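PDB 6QGM: VirX1 from Cyanophage Syn10, which iodinates diverse substrates and belongs to the flavin-dependent tryptophan halogenase family. Local coordinates for residues B[195-200]-B[205-210]. Sequence-based numbering, arbitrary orientation.
Sequences GYQKES and NFKYII
Q197 lays the start of its side chain over one face of the Y208 ring, its CB 3.8 Å from the ring centroid and 21° off the ring normal, a CH-pi contact. With chi1 at 56°, CG of Y208 stands between its own backbone N and carbonyl carbon, which brings the ring toward the neighbouring strand with one face against this methylene.

The two residues form a hydrogen-bonded antiparallel pair, in which Q197 N donates to Y208 O at 3.2 Å. The carbonyl of Q197 is taken instead by the residue before Y208: K207 N reaches Q197 O at 2.7 Å. K207 and Y208 thus both face Q197, a classic beta bulge that shifts the register by one residue. Beyond it, K198 pairs with F206; before it, I210 N donates to G195 O at 2.8 Å and Y196 lies across from I209.

On the other face of the hairpin, Y196 and F206 meet obliquely, ring planes 55° apart, with Y196 CB 4.0 Å from F206 CD1. Toward the turn charged side chains take part, though through aliphatic atoms on the lysine side. The carboxylate of E199 lies against the methylenes of K207, OE2 being 3.3 Å from K207 CG, while the charged ends stay apart and any attraction between them is probably modest. A weak hydrogen bond from E199 N to N205 O closes this end, and N205 ND2 is hydrogen-bonded to N203 OD1.

This beta hairpin of strands 187-198 and 206-211 lies at the protein surface, toward one margin of the mixed sheet that also holds strands 6-10 and 31-36, consistent with the Rossmann-type fold of this family. Strand 215-217 continues the sheet beyond I209, whereas F206 packs on L232 and F236 of helix 231-236 and meets Y222 of strand 221-224 edge-to-face.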
ATOM      1  N   GLY B 195      28.699  32.823  15.391  1.00 68.53           N
ATOM      2  CA  GLY B 195      28.865  31.592  16.185  1.00 69.03           C
ATOM      3  C   GLY B 195      27.626  31.246  16.996  1.00 70.10           C
ATOM      4  O   GLY B 195      26.548  31.862  16.774  1.00 69.78           O
ATOM      5  N   TYR B 196      27.777  30.299  17.926  1.00 68.90           N
ATOM      6  CA  TYR B 196      26.672  29.744  18.755  1.00 68.40           C
ATOM      7  C   TYR B 196      27.238  29.110  20.019  1.00 65.68           C
ATOM      8  O   TYR B 196      28.402  28.826  20.056  1.00 64.38           O
ATOM      9  CB  TYR B 196      25.915  28.667  17.980  1.00 68.25           C
ATOM     10  CG  TYR B 196      26.735  27.430  17.727  1.00 68.94           C
ATOM     11  CD1 TYR B 196      27.503  27.322  16.583  1.00 69.55           C
ATOM     12  CD2 TYR B 196      26.736  26.365  18.606  1.00 69.18           C
ATOM     13  CE1 TYR B 196      28.255  26.192  16.306  1.00 69.85           C
ATOM     14  CE2 TYR B 196      27.526  25.247  18.365  1.00 70.32           C
ATOM     15  CZ  TYR B 196      28.256  25.145  17.197  1.00 70.43           C
ATOM     16  OH  TYR B 196      29.002  24.046  16.925  1.00 72.35           O
ATOM     17  N   GLN B 197      26.384  28.858  21.004  1.00 66.77           N
ATOM     18  CA  GLN B 197      26.694  28.146  22.277  1.00 68.19           C
ATOM     19  C   GLN B 197      25.581  27.108  22.473  1.00 70.94           C
ATOM     20  O   GLN B 197      24.419  27.509  22.550  1.00 72.33           O
ATOM     21  CB  GLN B 197      26.727  29.187  23.399  1.00 67.77           C
ATOM     22  CG  GLN B 197      26.732  28.615  24.814  1.00 68.68           C
ATOM     23  CD  GLN B 197      27.954  27.798  25.099  1.00 69.77           C
ATOM     24  OE1 GLN B 197      29.034  28.117  24.624  1.00 74.96           O
ATOM     25  NE2 GLN B 197      27.789  26.751  25.895  1.00 69.82           N
ATOM     26  N   LYS B 198      25.955  25.842  22.596  1.00 76.00           N
ATOM     27  CA  LYS B 198      24.981  24.753  22.883  1.00 76.47           C
ATOM     28  C   LYS B 198      24.640  24.820  24.368  1.00 73.65           C
ATOM     29  O   LYS B 198      25.315  25.555  25.096  1.00 76.02           O
ATOM     30  CB  LYS B 198      25.544  23.400  22.446  1.00 81.17           C
ATOM     31  CG  LYS B 198      25.990  23.356  20.998  1.00 83.67           C
ATOM     32  CD  LYS B 198      25.438  22.230  20.135  1.00 87.38           C
ATOM     33  CE  LYS B 198      24.892  22.703  18.801  1.00 90.69           C
ATOM     34  NZ  LYS B 198      25.120  21.693  17.750  1.00 92.31           N
ATOM     35  N   GLU B 199      23.610  24.097  24.793  1.00 71.26           N
ATOM     36  CA  GLU B 199      23.096  24.154  26.177  1.00 72.62           C
ATOM     37  C   GLU B 199      24.085  23.440  27.107  1.00 72.66           C
ATOM     38  O   GLU B 199      24.343  23.962  28.206  1.00 77.36           O
ATOM     39  CB  GLU B 199      21.713  23.515  26.268  1.00 72.93           C
ATOM     40  CG  GLU B 199      20.535  24.461  26.105  1.00 73.02           C
ATOM     41  CD  GLU B 199      20.375  25.538  27.175  1.00 75.67           C
ATOM     42  OE1 GLU B 199      20.824  25.337  28.318  1.00 78.30           O
ATOM     43  OE2 GLU B 199      19.834  26.580  26.855  1.00 80.28           O
ATOM     44  N   SER B 200      24.627  22.302  26.669  1.00 69.99           N
ATOM     45  CA  SER B 200      25.680  21.534  27.376  1.00 70.17           C
ATOM     46  C   SER B 200      26.379  20.587  26.401  1.00 67.11           C
ATOM     47  O   SER B 200      25.911  20.385  25.277  1.00 63.86           O
ATOM     48  CB  SER B 200      25.088  20.798  28.553  1.00 71.32           C
ATOM     49  OG  SER B 200      24.161  19.804  28.127  1.00 72.50           O
ATOM     50  N   ASN B 205      20.823  21.669  21.926  1.00 68.26           N
ATOM     51  CA  ASN B 205      19.990  22.868  21.635  1.00 67.49           C
ATOM     52  C   ASN B 205      20.886  24.111  21.699  1.00 66.49           C
ATOM     53  O   ASN B 205      21.758  24.161  22.571  1.00 67.08           O
ATOM     54  CB  ASN B 205      18.816  23.027  22.599  1.00 68.58           C
ATOM     55  CG  ASN B 205      17.756  21.969  22.390  1.00 67.92           C
ATOM     56  OD1 ASN B 205      17.113  21.951  21.347  1.00 70.14           O
ATOM     57  ND2 ASN B 205      17.587  21.058  23.348  1.00 67.09           N
ATOM     58  N   PHE B 206      20.698  25.069  20.797  1.00 63.90           N
ATOM     59  CA  PHE B 206      21.309  26.414  20.906  1.00 62.69           C
ATOM     60  C   PHE B 206      20.815  27.018  22.213  1.00 64.12           C
ATOM     61  O   PHE B 206      19.614  27.039  22.429  1.00 63.66           O
ATOM     62  CB  PHE B 206      20.910  27.334  19.751  1.00 61.79           C
ATOM     63  CG  PHE B 206      21.361  26.913  18.377  1.00 59.72           C
ATOM     64  CD1 PHE B 206      22.637  26.415  18.162  1.00 60.02           C
ATOM     65  CD2 PHE B 206      20.514  27.054  17.290  1.00 58.61           C
ATOM     66  CE1 PHE B 206      23.046  26.044  16.896  1.00 60.43           C
ATOM     67  CE2 PHE B 206      20.918  26.670  16.023  1.00 58.83           C
ATOM     68  CZ  PHE B 206      22.189  26.182  15.825  1.00 59.73           C
ATOM     69  N   LYS B 207      21.723  27.433  23.084  1.00 67.99           N
ATOM     70  CA  LYS B 207      21.398  28.251  24.279  1.00 69.62           C
ATOM     71  C   LYS B 207      21.213  29.693  23.807  1.00 69.47           C
ATOM     72  O   LYS B 207      20.331  30.395  24.329  1.00 69.57           O
ATOM     73  CB  LYS B 207      22.496  28.087  25.330  1.00 72.70           C
ATOM     74  CG  LYS B 207      22.272  28.842  26.632  1.00 75.28           C
ATOM     75  CD  LYS B 207      23.560  29.290  27.329  1.00 77.39           C
ATOM     76  CE  LYS B 207      24.280  28.228  28.130  1.00 80.46           C
ATOM     77  NZ  LYS B 207      24.132  28.485  29.581  1.00 83.59           N
ATOM     78  N   TYR B 208      22.038  30.107  22.850  1.00 68.66           N
ATOM     79  CA  TYR B 208      21.928  31.381  22.097  1.00 69.36           C
ATOM     80  C   TYR B 208      22.796  31.277  20.839  1.00 67.48           C
ATOM     81  O   TYR B 208      23.594  30.331  20.739  1.00 65.14           O
ATOM     82  CB  TYR B 208      22.333  32.573  22.965  1.00 72.38           C
ATOM     83  CG  TYR B 208      23.704  32.485  23.576  1.00 73.70           C
ATOM     84  CD1 TYR B 208      23.894  31.873  24.800  1.00 76.38           C
ATOM     85  CD2 TYR B 208      24.801  33.061  22.966  1.00 73.67           C
ATOM     86  CE1 TYR B 208      25.135  31.853  25.420  1.00 77.58           C
ATOM     87  CE2 TYR B 208      26.048  33.054  23.572  1.00 77.58           C
ATOM     88  CZ  TYR B 208      26.227  32.413  24.783  1.00 79.10           C
ATOM     89  OH  TYR B 208      27.472  32.388  25.343  1.00 81.83           O
ATOM     90  N   ILE B 209      22.625  32.200  19.894  1.00 67.77           N
ATOM     91  CA  ILE B 209      23.567  32.375  18.747  1.00 71.79           C
ATOM     92  C   ILE B 209      24.286  33.712  18.956  1.00 72.53           C
ATOM     93  O   ILE B 209      23.727  34.567  19.691  1.00 73.25           O
ATOM     94  CB  ILE B 209      22.847  32.291  17.384  1.00 71.99           C
ATOM     95  CG1 ILE B 209      21.720  33.320  17.270  1.00 72.07           C
ATOM     96  CG2 ILE B 209      22.359  30.873  17.125  1.00 71.34           C
ATOM     97  CD1 ILE B 209      21.145  33.452  15.888  1.00 71.94           C
ATOM     98  N   ILE B 210      25.469  33.863  18.355  1.00 71.28           N
ATOM     99  CA  ILE B 210      26.326  35.069  18.524  1.00 71.89           C
ATOM    100  C   ILE B 210      26.221  35.935  17.267  1.00 73.85           C
ATOM    101  O   ILE B 210      26.328  35.382  16.137  1.00 75.47           O
ATOM    102  CB  ILE B 210      27.792  34.706  18.834  1.00 70.77           C
ATOM    103  CG1 ILE B 210      27.915  33.505  19.759  1.00 70.64           C
ATOM    104  CG2 ILE B 210      28.515  35.920  19.399  1.00 71.91           C
ATOM    105  CD1 ILE B 210      27.212  33.695  21.034  1.00 71.93           C
TER